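Side-chain contacts in cytochrome c (Pseudomonas aeruginosa, PDB 6RTE), which oxidises dihydro-heme d1 to heme d1 in heme d1 biosynthesis, joining a heme c domain to an eight-bladed beta-propeller: residues F174-R177 with Y178-G182; T203-L207 with Y208-V212; T161-G165 with D166-P170; L246-R250 with D251-V255. All blocks are in the same frame, centred on the assembly; numbering follows the deposited sequence.

Contact 1. Residues F174-R177 with Y178-G182; sequences FPSR and YALHG. With HEC (heme c), chain C.
S176 and L180 meet where the chain leaves strand 169-175 and heads for the short strand 180-181. L180 lays its branch point against the serine hydroxyl, CG standing 3.7 Å from S176 OG, while its CD1 comes to 3.8 Å from S176 CB. The other methyl, CD2, reaches back to R177 O at 3.7 Å, so that both branches of the leucine rest on S176-R177. F195, on the partner strand 192-197, and V160, on strand 159-164 of the preceding sheet, also touch L180, which therefore sits between two blades.

With chi1 at 69°, S176 OG lies between the backbone N and the carbonyl carbon and donates a hydrogen bond to R177 O at 2.9 Å, approaching tilted from the carbonyl plane by 27°. The guanidinium of R177 turns away from the bend, to a salt bridge with E215 and a cation-pi contact with W201.

Contacts to heme c fall to Y178. Its CG is anti to the backbone N (chi1 178°), which sends the ring out to the propionates. Y178 OH gives a weak bond to HEC O1A at 3.0 Å, and the second propionate lies at the ring edge, with HEC O2D 3.7 Å from Y178 CE1. R84 and R198 also hydrogen-bond to the heme. This bend is a blade-to-blade crossover of the beta-propeller, set where the propeller meets the heme c domain.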
loop_
_atom_site.group_PDB
_atom_site.type_symbol
_atom_site.label_atom_id
_atom_site.label_comp_id
_atom_site.label_asym_id
_atom_site.label_seq_id
_atom_site.Cartn_x
_atom_site.Cartn_y
_atom_site.Cartn_z
ATOM N N PHE A 174 5.271 2.469 -17.913
ATOM C CA PHE A 174 5.901 1.160 -17.997
ATOM C C PHE A 174 5.013 0.118 -17.327
ATOM O O PHE A 174 4.260 0.439 -16.401
ATOM C CB PHE A 174 7.312 1.154 -17.360
ATOM C CG PHE A 174 7.365 1.629 -15.923
ATOM C CD1 PHE A 174 7.423 2.980 -15.621
ATOM C CD2 PHE A 174 7.391 0.721 -14.882
ATOM C CE1 PHE A 174 7.489 3.420 -14.296
ATOM C CE2 PHE A 174 7.457 1.151 -13.566
ATOM C CZ PHE A 174 7.504 2.505 -13.277
ATOM N N PRO A 175 5.052 -1.128 -17.807
ATOM C CA PRO A 175 4.296 -2.193 -17.135
ATOM C C PRO A 175 4.980 -2.580 -15.837
ATOM O O PRO A 175 6.209 -2.649 -15.759
ATOM C CB PRO A 175 4.313 -3.341 -18.149
ATOM C CG PRO A 175 5.600 -3.134 -18.895
ATOM C CD PRO A 175 5.776 -1.632 -18.991
ATOM N N SER A 176 4.171 -2.798 -14.808
ATOM C CA SER A 176 4.694 -3.140 -13.497
ATOM C C SER A 176 4.528 -4.634 -13.239
ATOM O O SER A 176 3.960 -5.376 -14.044
ATOM C CB SER A 176 3.987 -2.330 -12.409
ATOM O OG SER A 176 2.630 -2.730 -12.271
ATOM N N ARG A 177 5.044 -5.078 -12.099
ATOM C CA ARG A 177 4.676 -6.386 -11.591
ATOM C C ARG A 177 3.188 -6.398 -11.275
ATOM O O ARG A 177 2.551 -5.356 -11.076
ATOM C CB ARG A 177 5.491 -6.741 -10.351
ATOM C CG ARG A 177 6.991 -6.873 -10.599
ATOM C CD ARG A 177 7.348 -8.198 -11.258
ATOM N NE ARG A 177 8.762 -8.254 -11.636
ATOM C CZ ARG A 177 9.391 -9.357 -12.036
ATOM N NH1 ARG A 177 8.739 -10.513 -12.079
ATOM N NH2 ARG A 177 10.678 -9.315 -12.367
ATOM N N TYR A 178 2.625 -7.605 -11.242
ATOM C CA TYR A 178 1.187 -7.761 -11.085
ATOM C C TYR A 178 0.740 -7.350 -9.687
ATOM O O TYR A 178 1.345 -7.733 -8.691
ATOM C CB TYR A 178 0.812 -9.219 -11.378
ATOM C CG TYR A 178 -0.643 -9.553 -11.210
ATOM C CD1 TYR A 178 -1.566 -9.250 -12.200
ATOM C CD2 TYR A 178 -1.095 -10.201 -10.062
ATOM C CE1 TYR A 178 -2.901 -9.572 -12.049
ATOM C CE2 TYR A 178 -2.427 -10.527 -9.907
ATOM C CZ TYR A 178 -3.323 -10.212 -10.901
ATOM O OH TYR A 178 -4.651 -10.537 -10.742
ATOM N N ALA A 179 -0.333 -6.559 -9.626
ATOM C CA ALA A 179 -1.021 -6.212 -8.381
ATOM C C ALA A 179 -0.062 -5.576 -7.365
ATOM O O ALA A 179 0.260 -6.135 -6.316
ATOM C CB ALA A 179 -1.709 -7.452 -7.787
ATOM N N LEU A 180 0.361 -4.362 -7.694
ATOM C CA LEU A 180 1.195 -3.606 -6.770
ATOM C C LEU A 180 0.450 -3.373 -5.456
ATOM O O LEU A 180 -0.761 -3.136 -5.444
ATOM C CB LEU A 180 1.592 -2.267 -7.386
ATOM C CG LEU A 180 2.475 -2.321 -8.634
ATOM C CD1 LEU A 180 2.860 -0.901 -9.061
ATOM C CD2 LEU A 180 3.708 -3.155 -8.376
ATOM N N HIS A 181 1.188 -3.435 -4.356
ATOM C CA HIS A 181 0.635 -3.390 -3.009
ATOM C C HIS A 181 1.313 -2.307 -2.188
ATOM O O HIS A 181 2.537 -2.201 -2.200
ATOM C CB HIS A 181 0.847 -4.721 -2.261
ATOM C CG HIS A 181 -0.302 -5.664 -2.354
ATOM N ND1 HIS A 181 -0.437 -6.746 -1.513
ATOM C CD2 HIS A 181 -1.364 -5.701 -3.193
ATOM C CE1 HIS A 181 -1.539 -7.406 -1.825
ATOM N NE2 HIS A 181 -2.118 -6.793 -2.841
ATOM N N GLY A 182 0.521 -1.541 -1.446
ATOM C CA GLY A 182 1.053 -0.724 -0.375
ATOM C C GLY A 182 1.492 0.670 -0.765
ATOM O O GLY A 182 1.863 1.451 0.122
HETATM FE FE HEC C . -4.506 -18.005 -15.295
HETATM C CHA HEC C . -5.110 -14.991 -13.917
HETATM C CHB HEC C . -6.458 -19.534 -12.901
HETATM C CHC HEC C . -4.175 -21.070 -16.928
HETATM C CHD HEC C . -2.167 -16.702 -17.347
HETATM N NA HEC C . -5.580 -17.403 -13.726
HETATM C C1A HEC C . -5.691 -16.091 -13.330
HETATM C C2A HEC C . -6.522 -16.019 -12.185
HETATM C C3A HEC C . -6.904 -17.288 -11.902
HETATM C C4A HEC C . -6.314 -18.156 -12.854
HETATM C CMA HEC C . -7.788 -17.696 -10.762
HETATM C CAA HEC C . -6.903 -14.767 -11.426
HETATM C CBA HEC C . -5.816 -14.488 -10.373
HETATM C CGA HEC C . -5.971 -13.215 -9.578
HETATM O O1A HEC C . -5.045 -12.857 -8.806
HETATM O O2A HEC C . -6.983 -12.513 -9.677
HETATM N NB HEC C . -5.198 -19.958 -14.960
HETATM C C1B HEC C . -5.959 -20.340 -13.939
HETATM C C2B HEC C . -6.218 -21.738 -14.037
HETATM C C3B HEC C . -5.597 -22.199 -15.165
HETATM C C4B HEC C . -4.935 -21.013 -15.750
HETATM C CMB HEC C . -7.037 -22.539 -13.068
HETATM C CAB HEC C . -5.542 -23.546 -15.803
HETATM C CBB HEC C . -6.918 -24.205 -15.722
HETATM N NC HEC C . -3.380 -18.777 -16.874
HETATM C C1C HEC C . -3.372 -20.030 -17.385
HETATM C C2C HEC C . -2.439 -20.080 -18.442
HETATM C C3C HEC C . -1.870 -18.821 -18.575
HETATM C C4C HEC C . -2.467 -18.016 -17.559
HETATM C CMC HEC C . -2.163 -21.316 -19.247
HETATM C CAC HEC C . -0.820 -18.293 -19.471
HETATM C CBC HEC C . -1.075 -18.164 -20.968
HETATM N ND HEC C . -3.806 -16.263 -15.570
HETATM C C1D HEC C . -2.859 -15.905 -16.441
HETATM C C2D HEC C . -2.594 -14.462 -16.349
HETATM C C3D HEC C . -3.408 -13.978 -15.406
HETATM C C4D HEC C . -4.161 -15.136 -14.913
HETATM C CMD HEC C . -1.601 -13.679 -17.166
HETATM C CAD HEC C . -3.496 -12.547 -14.937
HETATM C CBD HEC C . -4.486 -11.744 -15.785
HETATM C CGD HEC C . -4.613 -10.306 -15.340
HETATM O O1D HEC C . -3.801 -9.465 -15.754
HETATM O O2D HEC C . -5.514 -9.937 -14.572
#

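Contact 2. Residues T203-L207 with Y208-V212; sequences TLYDL and YNLKV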
loop_
_atom_site.group_PDB
_atom_site.type_symbol
_atom_site.label_atom_id
_atom_site.label_comp_id
_atom_site.label_asym_id
_atom_site.label_seq_id
_atom_site.Cartn_x
_atom_site.Cartn_y
_atom_site.Cartn_z
ATOM N N THR A 203 10.521 -3.808 -6.896
ATOM C CA THR A 203 11.066 -3.143 -8.073
ATOM C C THR A 203 11.671 -1.805 -7.659
ATOM O O THR A 203 11.034 -1.022 -6.950
ATOM C CB THR A 203 9.977 -2.919 -9.143
ATOM O OG1 THR A 203 9.356 -4.169 -9.479
ATOM C CG2 THR A 203 10.556 -2.289 -10.424
ATOM N N LEU A 204 12.903 -1.553 -8.098
ATOM C CA LEU A 204 13.579 -0.272 -7.911
ATOM C C LEU A 204 13.611 0.457 -9.245
ATOM O O LEU A 204 14.113 -0.079 -10.237
ATOM C CB LEU A 204 14.993 -0.481 -7.373
ATOM C CG LEU A 204 15.909 0.748 -7.292
ATOM C CD1 LEU A 204 15.261 1.886 -6.515
ATOM C CD2 LEU A 204 17.244 0.337 -6.672
ATOM N N TYR A 205 13.089 1.687 -9.266
ATOM C CA TYR A 205 12.965 2.482 -10.479
ATOM C C TYR A 205 13.673 3.811 -10.281
ATOM O O TYR A 205 13.457 4.486 -9.270
ATOM C CB TYR A 205 11.490 2.711 -10.820
ATOM C CG TYR A 205 11.237 3.355 -12.159
ATOM C CD1 TYR A 205 11.185 2.591 -13.314
ATOM C CD2 TYR A 205 11.019 4.721 -12.264
ATOM C CE1 TYR A 205 10.933 3.171 -14.547
ATOM C CE2 TYR A 205 10.771 5.312 -13.501
ATOM C CZ TYR A 205 10.729 4.526 -14.629
ATOM O OH TYR A 205 10.481 5.085 -15.841
ATOM N N ASP A 206 14.503 4.187 -11.248
ATOM C CA ASP A 206 15.267 5.428 -11.218
ATOM C C ASP A 206 14.491 6.490 -11.987
ATOM O O ASP A 206 14.423 6.448 -13.218
ATOM C CB ASP A 206 16.649 5.212 -11.825
ATOM C CG ASP A 206 17.478 6.493 -11.876
ATOM O OD1 ASP A 206 17.027 7.542 -11.366
ATOM O OD2 ASP A 206 18.585 6.435 -12.443
ATOM N N LEU A 207 13.897 7.443 -11.261
ATOM C CA LEU A 207 13.084 8.461 -11.921
ATOM C C LEU A 207 13.918 9.351 -12.824
ATOM O O LEU A 207 13.421 9.813 -13.864
ATOM C CB LEU A 207 12.346 9.308 -10.884
ATOM C CG LEU A 207 11.201 8.614 -10.136
ATOM C CD1 LEU A 207 10.800 9.419 -8.902
ATOM C CD2 LEU A 207 10.008 8.405 -11.062
ATOM N N TYR A 208 15.181 9.611 -12.465
ATOM C CA TYR A 208 15.995 10.494 -13.294
ATOM C C TYR A 208 16.268 9.888 -14.667
ATOM O O TYR A 208 16.283 10.604 -15.676
ATOM C CB TYR A 208 17.330 10.820 -12.621
ATOM C CG TYR A 208 17.244 11.750 -11.441
ATOM C CD1 TYR A 208 16.021 12.158 -10.934
ATOM C CD2 TYR A 208 18.401 12.212 -10.824
ATOM C CE1 TYR A 208 15.942 12.985 -9.836
ATOM C CE2 TYR A 208 18.334 13.051 -9.728
ATOM C CZ TYR A 208 17.101 13.437 -9.241
ATOM O OH TYR A 208 17.019 14.268 -8.154
ATOM N N ASN A 209 16.516 8.591 -14.729
ATOM C CA ASN A 209 16.816 7.947 -16.005
ATOM C C ASN A 209 15.635 7.186 -16.580
ATOM O O ASN A 209 15.751 6.630 -17.675
ATOM C CB ASN A 209 18.018 7.018 -15.847
ATOM C CG ASN A 209 19.328 7.794 -15.713
ATOM O OD1 ASN A 209 19.872 8.275 -16.696
ATOM N ND2 ASN A 209 19.810 7.935 -14.484
ATOM N N LEU A 210 14.496 7.183 -15.884
ATOM C CA LEU A 210 13.286 6.500 -16.328
ATOM C C LEU A 210 13.592 5.050 -16.700
ATOM O O LEU A 210 13.262 4.569 -17.785
ATOM C CB LEU A 210 12.627 7.261 -17.483
ATOM C CG LEU A 210 12.293 8.723 -17.131
ATOM C CD1 LEU A 210 11.792 9.493 -18.351
ATOM C CD2 LEU A 210 11.269 8.808 -15.992
ATOM N N LYS A 211 14.226 4.345 -15.766
ATOM C CA LYS A 211 14.659 2.972 -15.996
ATOM C C LYS A 211 14.469 2.129 -14.751
ATOM O O LYS A 211 14.662 2.611 -13.627
ATOM C CB LYS A 211 16.138 2.926 -16.410
ATOM C CG LYS A 211 16.386 3.338 -17.860
ATOM C CD LYS A 211 17.870 3.443 -18.142
ATOM C CE LYS A 211 18.118 3.864 -19.587
ATOM N NZ LYS A 211 17.459 2.915 -20.520
ATOM N N VAL A 212 14.081 0.866 -14.954
ATOM C CA VAL A 212 14.142 -0.120 -13.893
ATOM C C VAL A 212 15.604 -0.406 -13.580
ATOM O O VAL A 212 16.388 -0.749 -14.471
ATOM C CB VAL A 212 13.401 -1.409 -14.301
ATOM C CG1 VAL A 212 13.553 -2.468 -13.238
ATOM C CG2 VAL A 212 11.923 -1.133 -14.575
HETATM O O HOH W 1 10.424 3.583 -18.090
#
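D206 and the turn that follows it, L207 to L210, close the beta hairpin of strands 201-206 and 211-217, with L210 and K211 both facing D206 in a G1 beta bulge. L210 takes the bulge position with positive phi.

Backbone bonds set the register. D206 N donates to K211 O at 2.9 Å. In return D206 O gathers weak bonds from the turn, the shortest from L210 N at 2.8 Å, along with longer ones from N209 N and K211 N.

The D206 carboxylate supplies the polar side-chain contacts. An extended first torsion (chi1 178°) directs it to the N-H groups of the turn. D206 OD1 accepts from Y208 N at 3.0 Å, met from above the carboxylate plane, whereas D206 OD2 takes N209 ND2 at 2.8 Å on its syn side but well out of the carboxylate plane. That second bond is nearly straight (168°) and lies almost in the amide plane of N209, although the amide and carboxylate planes stand 71° apart. R191 adds a salt bridge to OD2, and N209 ND2 also bonds P137 O, so the turn is bonded to R191 and to the P137 loop.

On the other face of the hairpin Y205 packs along the returning strand, and V212 CG2 lies 4.0 Å from Y205 CD1. K211 O lies over one face of the Y205 ring, 3.5 Å from Y205 CD1. Beyond the ring, a water in its plane joins Y205 OH, at 2.7 Å, to L210 O, to which it donates.

Contact 3. Residues T161-G165 with D166-P170; sequences TILDG and DRFEP
D166 opens the return of a beta hairpin, strands 159-164 and 169-175, by giving its backbone N to D164 OD1 at 2.9 Å, nearly along the C-O axis of the carboxylate. The turn ends in a G1 beta bulge, F168 and E169 both facing D164. The carboxylates of D164 and D166 would probably repel one another, but a water donates to both D164 OD1 and D166 OD2.

R167 comes next, and its backbone N is a second donor to D164 OD1, at 3.1 Å from above the carboxylate plane. Its side chain bends at chi3 (-111°) and brings NE edge-on to D164 OD2 at 3.4 Å, a weak bond within a salt bridge; the guanidinium and carboxylate planes are almost perpendicular (85°). Another water donates to D164 OD2 and accepts weakly from R167 NE.

F168 takes positive phi and donates weakly to D164 O. Its ring packs against the turn, where G165 O sits over one face, 3.3 Å from both F168 CE1 and CZ, and L163 CD2 lies at its edge. Y460, on the adjoining blade, meets the ring edge-to-face.

E169 accepts from D164 N at 2.9 Å through its carbonyl, against which L163 CD1 packs. P170, paired with L163, lies alongside T161, and its CB rests 3.8 Å from T161 CG2.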
loop_
_atom_site.group_PDB
_atom_site.type_symbol
_atom_site.label_atom_id
_atom_site.label_comp_id
_atom_site.label_asym_id
_atom_site.label_seq_id
_atom_site.Cartn_x
_atom_site.Cartn_y
_atom_site.Cartn_z
ATOM N N THR A 161 2.489 5.182 -14.533
ATOM C CA THR A 161 2.764 6.382 -15.304
ATOM C C THR A 161 3.516 7.367 -14.429
ATOM O O THR A 161 3.157 7.568 -13.259
ATOM C CB THR A 161 1.472 7.008 -15.832
ATOM O OG1 THR A 161 1.013 6.248 -16.948
ATOM C CG2 THR A 161 1.698 8.470 -16.267
ATOM N N ILE A 162 4.582 7.943 -14.980
ATOM C CA ILE A 162 5.309 9.032 -14.338
ATOM C C ILE A 162 4.764 10.317 -14.932
ATOM O O ILE A 162 4.797 10.508 -16.155
ATOM C CB ILE A 162 6.826 8.912 -14.551
ATOM C CG1 ILE A 162 7.320 7.531 -14.150
ATOM C CG2 ILE A 162 7.565 9.986 -13.746
ATOM C CD1 ILE A 162 7.058 7.172 -12.711
ATOM N N LEU A 163 4.248 11.194 -14.081
ATOM C CA LEU A 163 3.536 12.383 -14.533
ATOM C C LEU A 163 4.307 13.646 -14.175
ATOM O O LEU A 163 4.729 13.817 -13.029
ATOM C CB LEU A 163 2.141 12.434 -13.905
ATOM C CG LEU A 163 1.081 13.266 -14.613
ATOM C CD1 LEU A 163 0.532 12.499 -15.811
ATOM C CD2 LEU A 163 -0.024 13.632 -13.634
ATOM N N ASP A 164 4.487 14.520 -15.168
ATOM C CA ASP A 164 4.892 15.901 -14.943
ATOM C C ASP A 164 3.809 16.622 -14.148
ATOM O O ASP A 164 2.679 16.770 -14.621
ATOM C CB ASP A 164 5.120 16.565 -16.308
ATOM C CG ASP A 164 5.629 18.006 -16.218
ATOM O OD1 ASP A 164 5.319 18.721 -15.244
ATOM O OD2 ASP A 164 6.329 18.428 -17.159
ATOM N N GLY A 165 4.147 17.053 -12.934
ATOM C CA GLY A 165 3.163 17.623 -12.027
ATOM C C GLY A 165 2.778 19.064 -12.290
ATOM O O GLY A 165 1.874 19.578 -11.624
ATOM N N ASP A 166 3.443 19.727 -13.231
ATOM C CA ASP A 166 3.074 21.071 -13.650
ATOM C C ASP A 166 2.328 21.085 -14.973
ATOM O O ASP A 166 1.423 21.910 -15.162
ATOM C CB ASP A 166 4.328 21.945 -13.752
ATOM C CG ASP A 166 4.983 22.173 -12.402
ATOM O OD1 ASP A 166 4.322 22.761 -11.518
ATOM O OD2 ASP A 166 6.140 21.747 -12.214
ATOM N N ARG A 167 2.683 20.194 -15.898
ATOM C CA ARG A 167 1.940 20.046 -17.145
ATOM C C ARG A 167 0.849 18.985 -17.050
ATOM O O ARG A 167 -0.061 18.977 -17.885
ATOM C CB ARG A 167 2.888 19.686 -18.299
ATOM C CG ARG A 167 3.888 20.780 -18.669
ATOM C CD ARG A 167 4.512 20.553 -20.052
ATOM N NE ARG A 167 5.937 20.216 -19.981
ATOM C CZ ARG A 167 6.831 20.477 -20.939
ATOM N NH1 ARG A 167 6.466 21.096 -22.061
ATOM N NH2 ARG A 167 8.103 20.128 -20.769
ATOM N N PHE A 168 0.917 18.097 -16.055
ATOM C CA PHE A 168 -0.038 16.998 -15.919
ATOM C C PHE A 168 -0.066 16.163 -17.197
ATOM O O PHE A 168 -1.124 15.811 -17.726
ATOM C CB PHE A 168 -1.428 17.527 -15.556
ATOM C CG PHE A 168 -1.441 18.348 -14.298
ATOM C CD1 PHE A 168 -1.205 17.748 -13.070
ATOM C CD2 PHE A 168 -1.662 19.713 -14.346
ATOM C CE1 PHE A 168 -1.203 18.494 -11.909
ATOM C CE2 PHE A 168 -1.661 20.469 -13.184
ATOM C CZ PHE A 168 -1.435 19.852 -11.963
ATOM N N GLU A 169 1.126 15.858 -17.698
ATOM C CA GLU A 169 1.324 15.023 -18.868
ATOM C C GLU A 169 2.306 13.914 -18.524
ATOM O O GLU A 169 3.209 14.111 -17.704
ATOM C CB GLU A 169 1.872 15.835 -20.051
ATOM C CG GLU A 169 1.021 17.026 -20.446
ATOM C CD GLU A 169 1.734 17.938 -21.434
ATOM O OE1 GLU A 169 2.781 17.520 -21.977
ATOM O OE2 GLU A 169 1.256 19.071 -21.663
ATOM N N PRO A 170 2.153 12.740 -19.133
ATOM C CA PRO A 170 3.086 11.646 -18.849
ATOM C C PRO A 170 4.447 11.894 -19.482
ATOM O O PRO A 170 4.551 12.364 -20.614
ATOM C CB PRO A 170 2.398 10.416 -19.452
ATOM C CG PRO A 170 1.468 10.952 -20.480
ATOM C CD PRO A 170 1.081 12.344 -20.062
HETATM O O HOH W 2 7.246 19.922 -13.893
HETATM O O HOH W 3 7.203 20.862 -17.102
HETATM O O HOH W 4 1.159 22.075 -10.889
#

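Contact 4. Residues L246-R250 with D251-V255; sequences LLDAR and DLSLV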
loop_
_atom_site.group_PDB
_atom_site.type_symbol
_atom_site.label_atom_id
_atom_site.label_comp_id
_atom_site.label_asym_id
_atom_site.label_seq_id
_atom_site.Cartn_x
_atom_site.Cartn_y
_atom_site.Cartn_z
ATOM N N LEU A 246 15.285 -7.813 4.563
ATOM C CA LEU A 246 16.085 -6.603 4.539
ATOM C C LEU A 246 16.941 -6.607 3.272
ATOM O O LEU A 246 17.713 -7.545 3.042
ATOM C CB LEU A 246 16.971 -6.525 5.778
ATOM C CG LEU A 246 17.893 -5.304 5.893
ATOM C CD1 LEU A 246 17.071 -4.032 5.979
ATOM C CD2 LEU A 246 18.805 -5.437 7.097
ATOM N N LEU A 247 16.806 -5.556 2.469
ATOM C CA LEU A 247 17.501 -5.421 1.200
ATOM C C LEU A 247 18.356 -4.151 1.222
ATOM O O LEU A 247 18.042 -3.186 1.925
ATOM C CB LEU A 247 16.512 -5.347 0.027
ATOM C CG LEU A 247 15.454 -6.445 -0.117
ATOM C CD1 LEU A 247 14.417 -6.076 -1.195
ATOM C CD2 LEU A 247 16.102 -7.776 -0.460
ATOM N N ASP A 248 19.445 -4.175 0.454
ATOM C CA ASP A 248 20.218 -2.973 0.171
ATOM C C ASP A 248 19.434 -2.115 -0.826
ATOM O O ASP A 248 19.082 -2.577 -1.919
ATOM C CB ASP A 248 21.593 -3.354 -0.377
ATOM C CG ASP A 248 22.532 -2.155 -0.542
ATOM O OD1 ASP A 248 22.086 -1.096 -1.041
ATOM O OD2 ASP A 248 23.723 -2.274 -0.177
ATOM N N ALA A 249 19.122 -0.881 -0.429
ATOM C CA ALA A 249 18.269 -0.011 -1.235
ATOM C C ALA A 249 18.910 0.472 -2.538
ATOM O O ALA A 249 18.211 1.082 -3.349
ATOM C CB ALA A 249 17.869 1.209 -0.410
ATOM N N ARG A 250 20.200 0.220 -2.758
ATOM C CA ARG A 250 20.863 0.642 -3.984
ATOM C C ARG A 250 20.757 -0.375 -5.111
ATOM O O ARG A 250 20.847 0.003 -6.281
ATOM C CB ARG A 250 22.341 0.931 -3.704
ATOM C CG ARG A 250 22.546 2.072 -2.711
ATOM C CD ARG A 250 22.237 3.410 -3.348
ATOM N NE ARG A 250 23.360 3.877 -4.144
ATOM C CZ ARG A 250 24.378 4.584 -3.652
ATOM N NH1 ARG A 250 24.416 4.903 -2.368
ATOM N NH2 ARG A 250 25.363 4.965 -4.448
ATOM N N ASP A 251 20.583 -1.670 -4.785
ATOM C CA ASP A 251 20.560 -2.690 -5.826
ATOM C C ASP A 251 19.593 -3.836 -5.520
ATOM O O ASP A 251 19.563 -4.801 -6.292
ATOM C CB ASP A 251 21.980 -3.265 -6.068
ATOM C CG ASP A 251 22.629 -3.842 -4.808
ATOM O OD1 ASP A 251 21.935 -4.005 -3.774
ATOM O OD2 ASP A 251 23.864 -4.109 -4.853
ATOM N N LEU A 252 18.819 -3.739 -4.446
ATOM C CA LEU A 252 17.872 -4.758 -3.970
ATOM C C LEU A 252 18.541 -6.104 -3.692
ATOM O O LEU A 252 17.880 -7.149 -3.734
ATOM C CB LEU A 252 16.701 -4.931 -4.954
ATOM C CG LEU A 252 15.867 -3.665 -5.165
ATOM C CD1 LEU A 252 14.654 -3.976 -6.075
ATOM C CD2 LEU A 252 15.415 -3.061 -3.853
ATOM N N SER A 253 19.835 -6.091 -3.366
ATOM C CA SER A 253 20.517 -7.307 -2.949
ATOM C C SER A 253 20.079 -7.687 -1.532
ATOM O O SER A 253 19.668 -6.838 -0.726
ATOM C CB SER A 253 22.044 -7.132 -3.030
ATOM O OG SER A 253 22.514 -6.107 -2.157
ATOM N N LEU A 254 20.126 -8.982 -1.243
ATOM C CA LEU A 254 19.663 -9.469 0.056
ATOM C C LEU A 254 20.692 -9.181 1.146
ATOM O O LEU A 254 21.871 -9.534 1.020
ATOM C CB LEU A 254 19.398 -10.970 0.005
ATOM C CG LEU A 254 18.983 -11.575 1.354
ATOM C CD1 LEU A 254 17.728 -10.922 1.894
ATOM C CD2 LEU A 254 18.789 -13.087 1.216
ATOM N N VAL A 255 20.243 -8.559 2.227
ATOM C CA VAL A 255 21.052 -8.403 3.417
ATOM C C VAL A 255 20.746 -9.492 4.451
ATOM O O VAL A 255 21.653 -10.161 4.939
ATOM C CB VAL A 255 20.864 -6.987 4.008
ATOM C CG1 VAL A 255 21.746 -6.799 5.235
ATOM C CG2 VAL A 255 21.185 -5.932 2.938
#
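D248 sits at the end of strand 243-248 and faces D251 and S253 across the turn that leads into strand 254-259. Its CB lies against two oxygens of the turn, 3.4 Å from S253 OG and close also to D251 OD1. From CG, a chi1 near 180° (-173°) turns the D248 carboxylate toward R250 N. There D248 OD1 accepts from R250 N at 2.9 Å through its anti lone pair, an Asx turn that fixes the start of the loop. D248 OD1 is also 4.0 Å from D251 OD1, a like-charge approach that probably costs some energy. OD2, at the tip, bonds a butanediol that probably came from the crystallisation liquor.

The facing carboxylate makes an Asx turn of its own. D251 OD1 takes S253 OG at 2.7 Å on its syn side, tilted out of the carboxylate plane, and S253 N from above the plane, both from the same face, which holds the serine hydroxyl against D248 CB.

Backbone bonds frame these groups: L252 N donates to D248 O at 2.8 Å, D248 N to S253 O, and V255 N to L246 O. L252 O is buried with no partner in the model.

Leucines and a valine fill the flanks. L247 puts CD1 4.1 Å from L252 CD2 and CD2 against L254, while L246 CD2 meets V255 CG1 at 3.7 Å. Here the hairpin joins the third and fourth strands of one four-stranded antiparallel sheet, a blade of the eight-bladed propeller.

Along the chain the order is contact 3, contact 1, contact 2, contact 4, following three successive sheets of the propeller. Contact 3 turns the hairpin 159-164/169-175; contact 1 carries the chain from strand 169-175 to the next sheet, whose hairpin contact 2 closes; contact 4 closes the one after. Neighbouring blades meet directly: F174 stacks on Y205, I162 CD1 packs on L207 CD2 at 3.6 Å, and L252 CD1 touches L204 N. The centres of contacts 2 and 3 lie about 16 Å apart, those of 2 and 4 about 15 Å, and those of 3 and 4 about 29 Å. Contact 1 alone reaches heme c, linking this blade series to the cytochrome domain.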